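Local coordinates for protein nitrite oxidoreductase subunit A (Kuenenia stuttgartiensis, PDB 7B04) that is a molybdopterin oxidoreductase subunit that houses a molybdenum atom, two copies of the pterin guanylate MD1 and an iron/sulfur cluster, at residues A181-Y192 with N673-D681; A217-M228 with L262-H273. One frame throughout, in Å; residues are numbered along the deposited sequence.

Contact 1 (A181-Y192 with N673-D681); sequences ASKGIIHITKKY and NIEQIMSTD. With MD1 (phosphoric acid 4-(2-amino-4-oxo-3,4,5,6,-tetrahydro-pteridin-6-yl)-2-hydroxy-3,4-dimercapto-but-3-en-yl ester guanylate ester), chain C.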
loop_
_atom_site.group_PDB
_atom_site.type_symbol
_atom_site.label_atom_id
_atom_site.label_comp_id
_atom_site.label_asym_id
_atom_site.label_seq_id
_atom_site.Cartn_x
_atom_site.Cartn_y
_atom_site.Cartn_z
ATOM N N ALA B 181 16.118 33.385 4.984
ATOM C CA ALA B 181 14.846 33.276 4.275
ATOM C C ALA B 181 14.061 34.582 4.327
ATOM O O ALA B 181 13.528 35.039 3.309
ATOM C CB ALA B 181 14.021 32.130 4.858
ATOM N N SER B 182 13.983 35.201 5.506
ATOM C CA SER B 182 13.235 36.448 5.636
ATOM C C SER B 182 13.881 37.568 4.829
ATOM O O SER B 182 13.186 38.320 4.134
ATOM C CB SER B 182 13.115 36.838 7.108
ATOM O OG SER B 182 12.336 35.892 7.820
ATOM N N LYS B 183 15.208 37.697 4.913
ATOM C CA LYS B 183 15.908 38.704 4.121
ATOM C C LYS B 183 15.665 38.497 2.632
ATOM O O LYS B 183 15.433 39.460 1.892
ATOM C CB LYS B 183 17.404 38.672 4.431
ATOM C CG LYS B 183 17.771 39.244 5.790
ATOM C CD LYS B 183 19.275 39.231 6.007
ATOM C CE LYS B 183 19.644 39.826 7.356
ATOM N NZ LYS B 183 21.115 39.801 7.590
ATOM N N GLY B 184 15.713 37.244 2.175
ATOM C CA GLY B 184 15.455 36.968 0.773
ATOM C C GLY B 184 14.033 37.305 0.365
ATOM O O GLY B 184 13.796 37.807 -0.737
ATOM N N ILE B 185 13.066 37.018 1.241
ATOM C CA ILE B 185 11.673 37.349 0.948
ATOM C C ILE B 185 11.513 38.853 0.771
ATOM O O ILE B 185 10.864 39.321 -0.171
ATOM C CB ILE B 185 10.747 36.812 2.053
ATOM C CG1 ILE B 185 10.676 35.286 2.000
ATOM C CG2 ILE B 185 9.356 37.412 1.922
ATOM C CD1 ILE B 185 9.995 34.667 3.198
ATOM N N ILE B 186 12.118 39.633 1.669
ATOM C CA ILE B 186 12.003 41.085 1.581
ATOM C C ILE B 186 12.681 41.601 0.319
ATOM O O ILE B 186 12.141 42.466 -0.381
ATOM C CB ILE B 186 12.577 41.743 2.850
ATOM C CG1 ILE B 186 11.731 41.363 4.066
ATOM C CG2 ILE B 186 12.630 43.255 2.695
ATOM C CD1 ILE B 186 12.344 41.764 5.389
ATOM N N HIS B 187 13.869 41.083 0.004
ATOM C CA HIS B 187 14.591 41.552 -1.176
ATOM C C HIS B 187 13.818 41.257 -2.457
ATOM O O HIS B 187 13.582 42.155 -3.274
ATOM C CB HIS B 187 15.976 40.913 -1.233
ATOM C CG HIS B 187 16.766 41.294 -2.447
ATOM N ND1 HIS B 187 16.668 40.615 -3.644
ATOM C CD2 HIS B 187 17.667 42.285 -2.650
ATOM C CE1 HIS B 187 17.473 41.172 -4.530
ATOM N NE2 HIS B 187 18.091 42.186 -3.953
ATOM N N ILE B 188 13.405 40.000 -2.646
ATOM C CA ILE B 188 12.786 39.609 -3.909
ATOM C C ILE B 188 11.413 40.254 -4.069
ATOM O O ILE B 188 11.051 40.703 -5.164
ATOM C CB ILE B 188 12.718 38.076 -4.015
ATOM C CG1 ILE B 188 14.126 37.485 -3.937
ATOM C CG2 ILE B 188 12.053 37.667 -5.315
ATOM C CD1 ILE B 188 14.156 35.989 -3.727
ATOM N N THR B 189 10.624 40.313 -2.991
ATOM C CA THR B 189 9.323 40.967 -3.092
ATOM C C THR B 189 9.481 42.450 -3.381
ATOM O O THR B 189 8.644 43.038 -4.069
ATOM C CB THR B 189 8.502 40.751 -1.819
ATOM O OG1 THR B 189 9.266 41.148 -0.675
ATOM C CG2 THR B 189 8.099 39.289 -1.690
ATOM N N LYS B 190 10.541 43.071 -2.866
ATOM C CA LYS B 190 10.843 44.451 -3.215
ATOM C C LYS B 190 11.524 44.542 -4.571
ATOM O O LYS B 190 11.425 45.576 -5.240
ATOM C CB LYS B 190 11.720 45.081 -2.126
ATOM C CG LYS B 190 12.226 46.487 -2.416
ATOM C CD LYS B 190 11.114 47.522 -2.326
ATOM C CE LYS B 190 11.668 48.932 -2.476
ATOM N NZ LYS B 190 10.601 49.971 -2.435
ATOM N N LYS B 191 12.196 43.469 -5.001
ATOM C CA LYS B 191 12.858 43.472 -6.305
ATOM C C LYS B 191 11.855 43.604 -7.446
ATOM O O LYS B 191 12.094 44.333 -8.417
ATOM C CB LYS B 191 13.671 42.183 -6.473
ATOM C CG LYS B 191 14.811 42.257 -7.490
ATOM C CD LYS B 191 14.994 40.884 -8.150
ATOM C CE LYS B 191 16.448 40.439 -8.154
ATOM N NZ LYS B 191 16.743 39.465 -9.249
ATOM N N TYR B 192 10.724 42.901 -7.343
ATOM C CA TYR B 192 9.716 42.921 -8.437
ATOM C C TYR B 192 8.452 43.690 -8.031
ATOM O O TYR B 192 7.405 43.454 -8.664
ATOM C CB TYR B 192 9.372 41.492 -8.870
ATOM C CG TYR B 192 10.538 40.693 -9.394
ATOM C CD1 TYR B 192 11.248 39.837 -8.567
ATOM C CD2 TYR B 192 10.935 40.789 -10.717
ATOM C CE1 TYR B 192 12.319 39.098 -9.040
ATOM C CE2 TYR B 192 12.004 40.058 -11.207
ATOM C CZ TYR B 192 12.700 39.209 -10.366
ATOM O OH TYR B 192 13.756 38.485 -10.840
ATOM N N ASN B 673 14.695 30.121 -12.736
ATOM C CA ASN B 673 14.248 31.501 -12.626
ATOM C C ASN B 673 13.419 31.765 -11.375
ATOM O O ASN B 673 13.129 32.930 -11.080
ATOM C CB ASN B 673 13.472 31.916 -13.876
ATOM C CG ASN B 673 14.357 32.609 -14.894
ATOM O OD1 ASN B 673 14.926 31.968 -15.779
ATOM N ND2 ASN B 673 14.497 33.924 -14.760
ATOM N N ILE B 674 13.017 30.728 -10.645
ATOM C CA ILE B 674 12.416 30.935 -9.332
ATOM C C ILE B 674 13.570 31.179 -8.372
ATOM O O ILE B 674 14.435 30.316 -8.194
ATOM C CB ILE B 674 11.573 29.732 -8.895
ATOM C CG1 ILE B 674 10.739 29.210 -10.065
ATOM C CG2 ILE B 674 10.681 30.107 -7.708
ATOM C CD1 ILE B 674 9.631 28.266 -9.652
ATOM N N GLU B 675 13.642 32.392 -7.843
ATOM C CA GLU B 675 14.735 32.905 -6.980
ATOM C C GLU B 675 14.793 32.309 -5.576
ATOM O O GLU B 675 15.829 32.439 -4.950
ATOM C CB GLU B 675 14.738 34.421 -7.030
ATOM C CG GLU B 675 14.559 34.918 -8.431
ATOM C CD GLU B 675 14.814 36.390 -8.546
ATOM O OE1 GLU B 675 15.099 36.979 -7.540
ATOM O OE2 GLU B 675 14.722 36.925 -9.647
ATOM N N GLN B 676 13.684 31.825 -5.042
ATOM C CA GLN B 676 13.768 31.187 -3.710
ATOM C C GLN B 676 12.784 30.028 -3.623
ATOM O O GLN B 676 11.625 30.298 -3.722
ATOM C CB GLN B 676 13.463 32.249 -2.674
ATOM C CG GLN B 676 13.418 31.732 -1.265
ATOM C CD GLN B 676 13.577 32.895 -0.337
ATOM O OE1 GLN B 676 13.921 33.982 -0.743
ATOM N NE2 GLN B 676 13.334 32.663 0.925
ATOM N N ILE B 677 13.253 28.798 -3.395
ATOM C CA ILE B 677 12.389 27.637 -3.240
ATOM C C ILE B 677 12.600 27.094 -1.836
ATOM O O ILE B 677 13.740 26.885 -1.410
ATOM C CB ILE B 677 12.690 26.557 -4.296
ATOM C CG1 ILE B 677 12.353 27.058 -5.702
ATOM C CG2 ILE B 677 11.934 25.277 -3.982
ATOM C CD1 ILE B 677 13.534 27.624 -6.452
ATOM N N MET B 678 11.505 26.866 -1.123
ATOM C CA MET B 678 11.573 26.470 0.273
ATOM C C MET B 678 10.589 25.336 0.493
ATOM O O MET B 678 9.499 25.325 -0.087
ATOM C CB MET B 678 11.248 27.651 1.192
ATOM C CG MET B 678 12.232 28.795 1.091
ATOM S SD MET B 678 11.564 30.304 1.803
ATOM C CE MET B 678 11.476 29.873 3.530
ATOM N N SER B 679 10.972 24.388 1.338
ATOM C CA SER B 679 10.118 23.248 1.615
ATOM C C SER B 679 10.199 22.892 3.089
ATOM O O SER B 679 11.291 22.793 3.657
ATOM C CB SER B 679 10.497 22.045 0.754
ATOM O OG SER B 679 9.710 20.917 1.098
ATOM N N THR B 680 9.036 22.706 3.695
ATOM C CA THR B 680 8.911 22.110 5.013
ATOM C C THR B 680 8.577 20.634 4.865
ATOM O O THR B 680 7.687 20.267 4.090
ATOM C CB THR B 680 7.819 22.796 5.824
ATOM O OG1 THR B 680 8.198 24.153 6.069
ATOM C CG2 THR B 680 7.621 22.084 7.135
ATOM N N ASP B 681 9.309 19.785 5.577
ATOM C CA ASP B 681 9.100 18.352 5.442
ATOM C C ASP B 681 9.728 17.637 6.634
ATOM O O ASP B 681 10.320 18.256 7.523
ATOM C CB ASP B 681 9.665 17.837 4.115
ATOM C CG ASP B 681 9.068 16.508 3.716
ATOM O OD1 ASP B 681 8.610 15.766 4.612
ATOM O OD2 ASP B 681 9.030 16.225 2.505
HETATM P PB MD1 C . 1.583 15.309 -2.522
HETATM O O3B MD1 C . 1.983 13.809 -1.979
HETATM O O1B MD1 C . 2.848 15.995 -2.975
HETATM O O2B MD1 C . 0.969 16.095 -1.389
HETATM O O3A MD1 C . 0.503 15.267 -3.773
HETATM C C10 MD1 C . -0.312 14.156 -4.012
HETATM C C11 MD1 C . -0.460 13.950 -5.548
HETATM O O11 MD1 C . 0.601 12.845 -6.033
HETATM C C12 MD1 C . -1.715 13.638 -5.874
HETATM S S12 MD1 C . -2.922 13.361 -4.545
HETATM C C13 MD1 C . -2.277 13.493 -7.319
HETATM S S13 MD1 C . -4.039 13.051 -7.377
HETATM C C14 MD1 C . -1.602 13.640 -8.601
HETATM N N15 MD1 C . -1.498 12.154 -9.188
HETATM C C16 MD1 C . -0.589 11.966 -10.250
HETATM C C15 MD1 C . -0.639 10.695 -11.020
HETATM O O14 MD1 C . -1.442 9.871 -10.740
HETATM N N17 MD1 C . 0.314 10.462 -12.137
HETATM C C17 MD1 C . 1.364 11.534 -12.495
HETATM N N16 MD1 C . 2.290 11.307 -13.589
HETATM N N18 MD1 C . 1.424 12.830 -11.725
HETATM C C20 MD1 C . 0.509 13.079 -10.642
HETATM N N8 MD1 C . 0.613 14.297 -9.952
HETATM C C7 MD1 C . -0.360 14.485 -8.698
HETATM P PA MD1 C . 2.900 13.548 -0.631
HETATM O O1A MD1 C . 2.563 12.211 -0.017
HETATM O O2A MD1 C . 4.339 13.559 -1.055
HETATM O "O5'" MD1 C . 2.759 14.730 0.505
HETATM C "C5'" MD1 C . 3.327 14.448 1.755
HETATM C "C4'" MD1 C . 4.750 15.095 1.877
HETATM O "O4'" MD1 C . 4.842 15.901 3.205
HETATM C "C1'" MD1 C . 5.664 15.001 4.176
HETATM N N9 MD1 C . 4.986 14.878 5.497
HETATM C C4 MD1 C . 4.887 15.950 6.264
HETATM N N3 MD1 C . 5.343 17.349 6.057
HETATM C C2 MD1 C . 5.094 18.346 7.089
HETATM N N2 MD1 C . 5.540 19.704 6.881
HETATM N N1 MD1 C . 4.411 17.994 8.308
HETATM C C6 MD1 C . 3.976 16.647 8.499
HETATM O O6 MD1 C . 3.414 16.352 9.499
HETATM C C5 MD1 C . 4.240 15.599 7.410
HETATM N N7 MD1 C . 3.952 14.305 7.325
HETATM C C8 MD1 C . 4.411 13.845 6.141
HETATM C "C2'" MD1 C . 5.764 13.869 3.603
HETATM O "O2'" MD1 C . 7.055 13.263 3.909
HETATM C "C3'" MD1 C . 5.648 14.191 1.982
HETATM O "O3'" MD1 C . 6.933 14.682 1.499
#
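Gln676 extends from its strand toward helix 181-191, its CG anti to the backbone N (chi1 176°) and the rest of the chain extended, which brings the amide to the turn from Ala181 to Ile185. Gln676 NE2 sends a weak but straight hydrogen bond of 3.4 Å to Ala181 O, an oxygen already taken by Ile185 N in the helix. Gln676 OE1 lies 3.5 Å from Gly184 C; with no side chain at Gly184, the amide can come this close to the helix backbone. Greasy groups flank it: Ile188 CD1 rests 3.7 Å from Glu675 CB, and Ala181 CB meets Met678 CE at 3.7 Å. Helix 181-191, part of helix 174-191, packs on a mixed beta sheet; its axis comes within 10.3 Å of that of strand 676-681, at 141° between their N-to-C directions, closer to antiparallel than crosswise. Near the helix end, Lys191 NZ forms a salt bridge with the Glu675 carboxylate, although the modelled place of OE2 is less certain. Strands 648-652 and 693-696 flank strand 676-681 and hold its backbone by hydrogen bonds. At the strand's far end, Asp681 OD1 accepts from MD1 O2' at 3.0 Å and Asp681 OD2 from MD1 O3' at 2.8 Å, gripping the ribose.

Contact 2 (A217-M228 with L262-H273); sequences AGTRTFKGRGGM and LGGRNWSNYTWH. With MD1 (phosphoric acid 4-(2-amino-4-oxo-3,4,5,6,-tetrahydro-pteridin-6-yl)-2-hydroxy-3,4-dimercapto-but-3-en-yl ester guanylate ester), chain C.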
loop_
_atom_site.group_PDB
_atom_site.type_symbol
_atom_site.label_atom_id
_atom_site.label_comp_id
_atom_site.label_asym_id
_atom_site.label_seq_id
_atom_site.Cartn_x
_atom_site.Cartn_y
_atom_site.Cartn_z
ATOM N N ALA B 217 2.072 44.860 -6.808
ATOM C CA ALA B 217 2.563 44.165 -5.621
ATOM C C ALA B 217 3.709 43.240 -5.984
ATOM O O ALA B 217 3.551 42.362 -6.841
ATOM C CB ALA B 217 1.472 43.343 -4.947
ATOM N N GLY B 218 4.822 43.368 -5.264
ATOM C CA GLY B 218 5.920 42.441 -5.461
ATOM C C GLY B 218 5.627 41.129 -4.776
ATOM O O GLY B 218 6.036 40.062 -5.235
ATOM N N THR B 219 4.915 41.201 -3.663
ATOM C CA THR B 219 4.549 40.023 -2.895
ATOM C C THR B 219 3.676 39.054 -3.673
ATOM O O THR B 219 3.565 37.886 -3.276
ATOM C CB THR B 219 3.835 40.454 -1.628
ATOM O OG1 THR B 219 2.734 41.310 -1.975
ATOM C CG2 THR B 219 4.783 41.239 -0.738
ATOM N N ARG B 220 3.072 39.489 -4.777
ATOM C CA ARG B 220 2.282 38.545 -5.564
ATOM C C ARG B 220 3.153 37.579 -6.353
ATOM O O ARG B 220 2.624 36.651 -6.978
ATOM C CB ARG B 220 1.310 39.285 -6.481
ATOM C CG ARG B 220 0.062 39.707 -5.708
ATOM C CD ARG B 220 -1.223 39.643 -6.509
ATOM N NE ARG B 220 -2.357 40.067 -5.689
ATOM C CZ ARG B 220 -3.412 40.742 -6.137
ATOM N NH1 ARG B 220 -4.383 41.077 -5.299
ATOM N NH2 ARG B 220 -3.504 41.089 -7.416
ATOM N N THR B 221 4.466 37.796 -6.353
ATOM C CA THR B 221 5.424 36.829 -6.861
ATOM C C THR B 221 5.778 35.774 -5.822
ATOM O O THR B 221 6.454 34.798 -6.159
ATOM C CB THR B 221 6.700 37.534 -7.333
ATOM O OG1 THR B 221 7.189 38.393 -6.298
ATOM C CG2 THR B 221 6.415 38.376 -8.570
ATOM N N PHE B 222 5.349 35.953 -4.571
ATOM C CA PHE B 222 5.519 34.938 -3.542
ATOM C C PHE B 222 4.371 33.947 -3.633
ATOM O O PHE B 222 3.198 34.337 -3.612
ATOM C CB PHE B 222 5.558 35.545 -2.139
ATOM C CG PHE B 222 5.797 34.533 -1.039
ATOM C CD1 PHE B 222 7.072 34.315 -0.548
ATOM C CD2 PHE B 222 4.748 33.798 -0.500
ATOM C CE1 PHE B 222 7.300 33.394 0.460
ATOM C CE2 PHE B 222 4.971 32.877 0.509
ATOM C CZ PHE B 222 6.247 32.676 0.988
ATOM N N LYS B 223 4.708 32.670 -3.722
ATOM C CA LYS B 223 3.711 31.617 -3.821
ATOM C C LYS B 223 3.828 30.742 -2.582
ATOM O O LYS B 223 4.823 30.029 -2.402
ATOM C CB LYS B 223 3.910 30.819 -5.104
ATOM C CG LYS B 223 3.249 31.447 -6.325
ATOM C CD LYS B 223 3.849 32.757 -6.772
ATOM C CE LYS B 223 2.997 33.370 -7.871
ATOM N NZ LYS B 223 2.864 32.469 -9.059
ATOM N N GLY B 224 2.811 30.799 -1.733
ATOM C CA GLY B 224 2.800 30.023 -0.514
ATOM C C GLY B 224 1.733 28.956 -0.542
ATOM O O GLY B 224 0.534 29.245 -0.607
ATOM N N ARG B 225 2.158 27.703 -0.517
ATOM C CA ARG B 225 1.249 26.573 -0.601
ATOM C C ARG B 225 1.210 25.835 0.724
ATOM O O ARG B 225 2.242 25.339 1.183
ATOM C CB ARG B 225 1.688 25.614 -1.702
ATOM C CG ARG B 225 0.948 24.288 -1.658
ATOM C CD ARG B 225 0.776 23.693 -3.048
ATOM N NE ARG B 225 -0.063 22.504 -2.985
ATOM C CZ ARG B 225 0.142 21.391 -3.678
ATOM N NH1 ARG B 225 1.168 21.290 -4.503
ATOM N NH2 ARG B 225 -0.689 20.370 -3.532
ATOM N N GLY B 226 0.037 25.771 1.342
ATOM C CA GLY B 226 -0.136 24.819 2.418
ATOM C C GLY B 226 -0.573 23.524 1.777
ATOM O O GLY B 226 -1.678 23.466 1.229
ATOM N N GLY B 227 0.228 22.472 1.878
ATOM C CA GLY B 227 -0.119 21.366 1.025
ATOM C C GLY B 227 -1.157 20.503 1.707
ATOM O O GLY B 227 -0.901 19.900 2.756
ATOM N N MET B 228 -2.306 20.373 1.047
ATOM C CA MET B 228 -3.479 19.676 1.573
ATOM C C MET B 228 -3.671 19.934 3.066
ATOM O O MET B 228 -3.568 19.034 3.904
ATOM C CB MET B 228 -3.345 18.183 1.307
ATOM C CG MET B 228 -2.880 17.860 -0.103
ATOM S SD MET B 228 -4.167 17.464 -1.313
ATOM C CE MET B 228 -5.602 18.317 -0.675
ATOM N N LEU B 262 -1.356 44.171 -0.650
ATOM C CA LEU B 262 -1.665 42.786 -1.072
ATOM C C LEU B 262 -0.521 41.854 -0.687
ATOM O O LEU B 262 0.613 42.225 -0.851
ATOM C CB LEU B 262 -1.887 42.743 -2.576
ATOM C CG LEU B 262 -2.298 44.057 -3.197
ATOM C CD1 LEU B 262 -1.222 44.525 -4.141
ATOM C CD2 LEU B 262 -3.596 43.877 -3.939
ATOM N N GLY B 263 -0.855 40.646 -0.275
ATOM C CA GLY B 263 0.114 39.687 0.204
ATOM C C GLY B 263 0.359 38.553 -0.766
ATOM O O GLY B 263 0.162 38.677 -1.982
ATOM N N GLY B 264 0.766 37.420 -0.209
ATOM C CA GLY B 264 1.157 36.288 -1.010
ATOM C C GLY B 264 -0.036 35.662 -1.688
ATOM O O GLY B 264 -1.190 35.984 -1.423
ATOM N N ARG B 265 0.253 34.799 -2.644
ATOM C CA ARG B 265 -0.781 34.094 -3.379
ATOM C C ARG B 265 -0.889 32.649 -2.914
ATOM O O ARG B 265 0.110 31.917 -2.876
ATOM C CB ARG B 265 -0.509 34.167 -4.869
ATOM C CG ARG B 265 -1.034 35.461 -5.436
ATOM C CD ARG B 265 -1.038 35.438 -6.919
ATOM N NE ARG B 265 -2.321 34.959 -7.418
ATOM C CZ ARG B 265 -2.749 35.148 -8.661
ATOM N NH1 ARG B 265 -3.931 34.677 -9.041
ATOM N NH2 ARG B 265 -1.984 35.797 -9.531
ATOM N N ASN B 266 -2.100 32.258 -2.528
ATOM C CA ASN B 266 -2.353 30.922 -2.016
ATOM C C ASN B 266 -2.388 29.929 -3.171
ATOM O O ASN B 266 -3.157 30.091 -4.127
ATOM C CB ASN B 266 -3.675 30.903 -1.259
ATOM C CG ASN B 266 -3.705 31.864 -0.092
ATOM O OD1 ASN B 266 -2.664 32.270 0.422
ATOM N ND2 ASN B 266 -4.910 32.256 0.317
ATOM N N TRP B 267 -1.507 28.939 -3.113
ATOM C CA TRP B 267 -1.432 27.920 -4.153
ATOM C C TRP B 267 -2.439 26.808 -3.881
ATOM O O TRP B 267 -2.602 26.362 -2.736
ATOM C CB TRP B 267 -0.014 27.359 -4.246
ATOM C CG TRP B 267 0.690 27.966 -5.390
ATOM C CD1 TRP B 267 0.309 29.094 -6.050
ATOM C CD2 TRP B 267 1.893 27.515 -6.019
ATOM N NE1 TRP B 267 1.186 29.363 -7.063
ATOM C CE2 TRP B 267 2.175 28.415 -7.062
ATOM C CE3 TRP B 267 2.756 26.438 -5.806
ATOM C CZ2 TRP B 267 3.285 28.277 -7.889
ATOM C CZ3 TRP B 267 3.861 26.299 -6.634
ATOM C CH2 TRP B 267 4.114 27.218 -7.660
ATOM N N SER B 268 -3.093 26.353 -4.943
ATOM C CA SER B 268 -4.189 25.411 -4.818
ATOM C C SER B 268 -3.655 23.995 -4.602
ATOM O O SER B 268 -2.487 23.686 -4.873
ATOM C CB SER B 268 -5.072 25.463 -6.071
ATOM O OG SER B 268 -4.300 25.218 -7.237
ATOM N N ASN B 269 -4.534 23.127 -4.111
ATOM C CA ASN B 269 -4.187 21.736 -3.847
ATOM C C ASN B 269 -5.047 20.747 -4.616
ATOM O O ASN B 269 -4.511 19.873 -5.308
ATOM C CB ASN B 269 -4.293 21.450 -2.338
ATOM C CG ASN B 269 -3.228 22.165 -1.538
ATOM O OD1 ASN B 269 -2.048 22.104 -1.862
ATOM N ND2 ASN B 269 -3.646 22.851 -0.479
ATOM N N TYR B 270 -6.371 20.874 -4.521
ATOM C CA TYR B 270 -7.273 19.867 -5.069
ATOM C C TYR B 270 -7.133 19.779 -6.582
ATOM O O TYR B 270 -6.949 18.692 -7.141
ATOM C CB TYR B 270 -8.708 20.211 -4.664
ATOM C CG TYR B 270 -9.746 19.132 -4.890
ATOM C CD1 TYR B 270 -9.470 17.801 -4.617
ATOM C CD2 TYR B 270 -11.023 19.458 -5.326
ATOM C CE1 TYR B 270 -10.432 16.823 -4.794
ATOM C CE2 TYR B 270 -11.988 18.488 -5.507
ATOM C CZ TYR B 270 -11.685 17.170 -5.246
ATOM O OH TYR B 270 -12.643 16.198 -5.431
ATOM N N THR B 271 -7.257 20.914 -7.261
ATOM C CA THR B 271 -7.169 20.929 -8.714
ATOM C C THR B 271 -5.767 20.586 -9.205
ATOM O O THR B 271 -5.616 19.856 -10.191
ATOM C CB THR B 271 -7.616 22.289 -9.221
ATOM O OG1 THR B 271 -6.743 23.304 -8.703
ATOM C CG2 THR B 271 -9.028 22.542 -8.752
ATOM N N TRP B 272 -4.734 21.134 -8.556
ATOM C CA TRP B 272 -3.356 20.871 -8.970
ATOM C C TRP B 272 -3.077 19.380 -9.094
ATOM O O TRP B 272 -2.365 18.944 -10.006
ATOM C CB TRP B 272 -2.383 21.516 -7.983
ATOM C CG TRP B 272 -0.998 20.955 -8.055
ATOM C CD1 TRP B 272 -0.301 20.362 -7.045
ATOM C CD2 TRP B 272 -0.141 20.932 -9.202
ATOM N NE1 TRP B 272 0.939 19.973 -7.489
ATOM C CE2 TRP B 272 1.062 20.312 -8.811
ATOM C CE3 TRP B 272 -0.273 21.378 -10.520
ATOM C CZ2 TRP B 272 2.124 20.127 -9.691
ATOM C CZ3 TRP B 272 0.780 21.192 -11.389
ATOM C CH2 TRP B 272 1.964 20.573 -10.972
ATOM N N HIS B 273 -3.615 18.581 -8.178
ATOM C CA HIS B 273 -3.402 17.142 -8.215
ATOM C C HIS B 273 -4.298 16.431 -9.225
ATOM O O HIS B 273 -4.179 15.212 -9.379
ATOM C CB HIS B 273 -3.614 16.562 -6.813
ATOM C CG HIS B 273 -2.565 16.971 -5.824
ATOM N ND1 HIS B 273 -2.734 16.836 -4.463
ATOM C CD2 HIS B 273 -1.335 17.509 -5.999
ATOM C CE1 HIS B 273 -1.657 17.281 -3.842
ATOM N NE2 HIS B 273 -0.790 17.690 -4.751
HETATM P PB MD1 C . 1.583 15.309 -2.522
HETATM O O3B MD1 C . 1.983 13.809 -1.979
HETATM O O1B MD1 C . 2.848 15.995 -2.975
HETATM O O2B MD1 C . 0.969 16.095 -1.389
HETATM O O3A MD1 C . 0.503 15.267 -3.773
HETATM C C10 MD1 C . -0.312 14.156 -4.012
HETATM C C11 MD1 C . -0.460 13.950 -5.548
HETATM O O11 MD1 C . 0.601 12.845 -6.033
HETATM C C12 MD1 C . -1.715 13.638 -5.874
HETATM S S12 MD1 C . -2.922 13.361 -4.545
HETATM C C13 MD1 C . -2.277 13.493 -7.319
HETATM S S13 MD1 C . -4.039 13.051 -7.377
HETATM C C14 MD1 C . -1.602 13.640 -8.601
HETATM N N15 MD1 C . -1.498 12.154 -9.188
HETATM C C16 MD1 C . -0.589 11.966 -10.250
HETATM C C15 MD1 C . -0.639 10.695 -11.020
HETATM O O14 MD1 C . -1.442 9.871 -10.740
HETATM N N17 MD1 C . 0.314 10.462 -12.137
HETATM C C17 MD1 C . 1.364 11.534 -12.495
HETATM N N16 MD1 C . 2.290 11.307 -13.589
HETATM N N18 MD1 C . 1.424 12.830 -11.725
HETATM C C20 MD1 C . 0.509 13.079 -10.642
HETATM N N8 MD1 C . 0.613 14.297 -9.952
HETATM C C7 MD1 C . -0.360 14.485 -8.698
HETATM P PA MD1 C . 2.900 13.548 -0.631
HETATM O O1A MD1 C . 2.563 12.211 -0.017
HETATM O O2A MD1 C . 4.339 13.559 -1.055
HETATM O "O5'" MD1 C . 2.759 14.730 0.505
HETATM C "C5'" MD1 C . 3.327 14.448 1.755
HETATM C "C4'" MD1 C . 4.750 15.095 1.877
HETATM O "O4'" MD1 C . 4.842 15.901 3.205
HETATM C "C1'" MD1 C . 5.664 15.001 4.176
HETATM N N9 MD1 C . 4.986 14.878 5.497
HETATM C C4 MD1 C . 4.887 15.950 6.264
HETATM N N3 MD1 C . 5.343 17.349 6.057
HETATM C C2 MD1 C . 5.094 18.346 7.089
HETATM N N2 MD1 C . 5.540 19.704 6.881
HETATM N N1 MD1 C . 4.411 17.994 8.308
HETATM C C6 MD1 C . 3.976 16.647 8.499
HETATM O O6 MD1 C . 3.414 16.352 9.499
HETATM C C5 MD1 C . 4.240 15.599 7.410
HETATM N N7 MD1 C . 3.952 14.305 7.325
HETATM C C8 MD1 C . 4.411 13.845 6.141
HETATM C "C2'" MD1 C . 5.764 13.869 3.603
HETATM O "O2'" MD1 C . 7.055 13.263 3.909
HETATM C "C3'" MD1 C . 5.648 14.191 1.982
HETATM O "O3'" MD1 C . 6.933 14.682 1.499
#
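Arg225 turns its CG away from its own backbone N (chi1 169°) and bends again at chi2, passing Trp267 CB and carrying its guanidinium to Asn269 and His273. The two segments belong to a beta-alpha-beta unit: strands 222-226 and 265-266 pair in parallel, and helix 238-254 makes the crossover between them. Three backbone bonds join them: Arg265 N to Phe222 O at 3.1 Å, Gly224 N to Arg265 O, and Trp267 N to Gly224 O. On the face bearing Lys223 and Arg265, the aliphatic part of Lys223 lies over the Trp267 indole, with Lys223 CB 3.8 Å from the centroid of the five-membered ring; the Lys223 amine goes on to Glu612 and Ser644. Beyond the strands, Asn269 suits its place because its amide serves both ways. Arg225 NE faces Asn269 OD1 at the guanidinium edge, modelled too close for the bond length to be reliable, and Arg225 NH2 adds a weak bond. Asn269 ND2 gives Gly226 O a 2.7 Å bond that arrives nearly in line with the C=O. Met228 SD approaches the His273 ring at its edge, 4.4 Å from the centroid. The His273 ring has Asn269 O 3.5 Å above one face and MD1 C10 3.4 Å above the opposite face, both displaced toward its rim.

How the contacts relate
Both contacts are buried and belong to one mixed sheet, but contact 1 sets a helix across it whereas contact 2 pairs two of its strands, 265-266 being an edge strand of the sheet within this chain. Strand 648-652 separates 676-681 from 222-226. The contacts also meet directly: Thr189 CG2 packs 3.8 Å from Thr219 CA, and Ile185 CD1 lies 4.0 Å from Phe222 CE1. Contact 1 relies on aliphatic packing, one amide and a salt bridge at a partly exposed lysine; contact 2, nearer the chain's centre, is richer in backbone bonds and planar side chains, both aromatic and polar. Each reaches the same MD1, contact 1 at its ribose, contact 2 beside its dithiolene carbons, with the molybdenum about 4 Å from the His273 side chain.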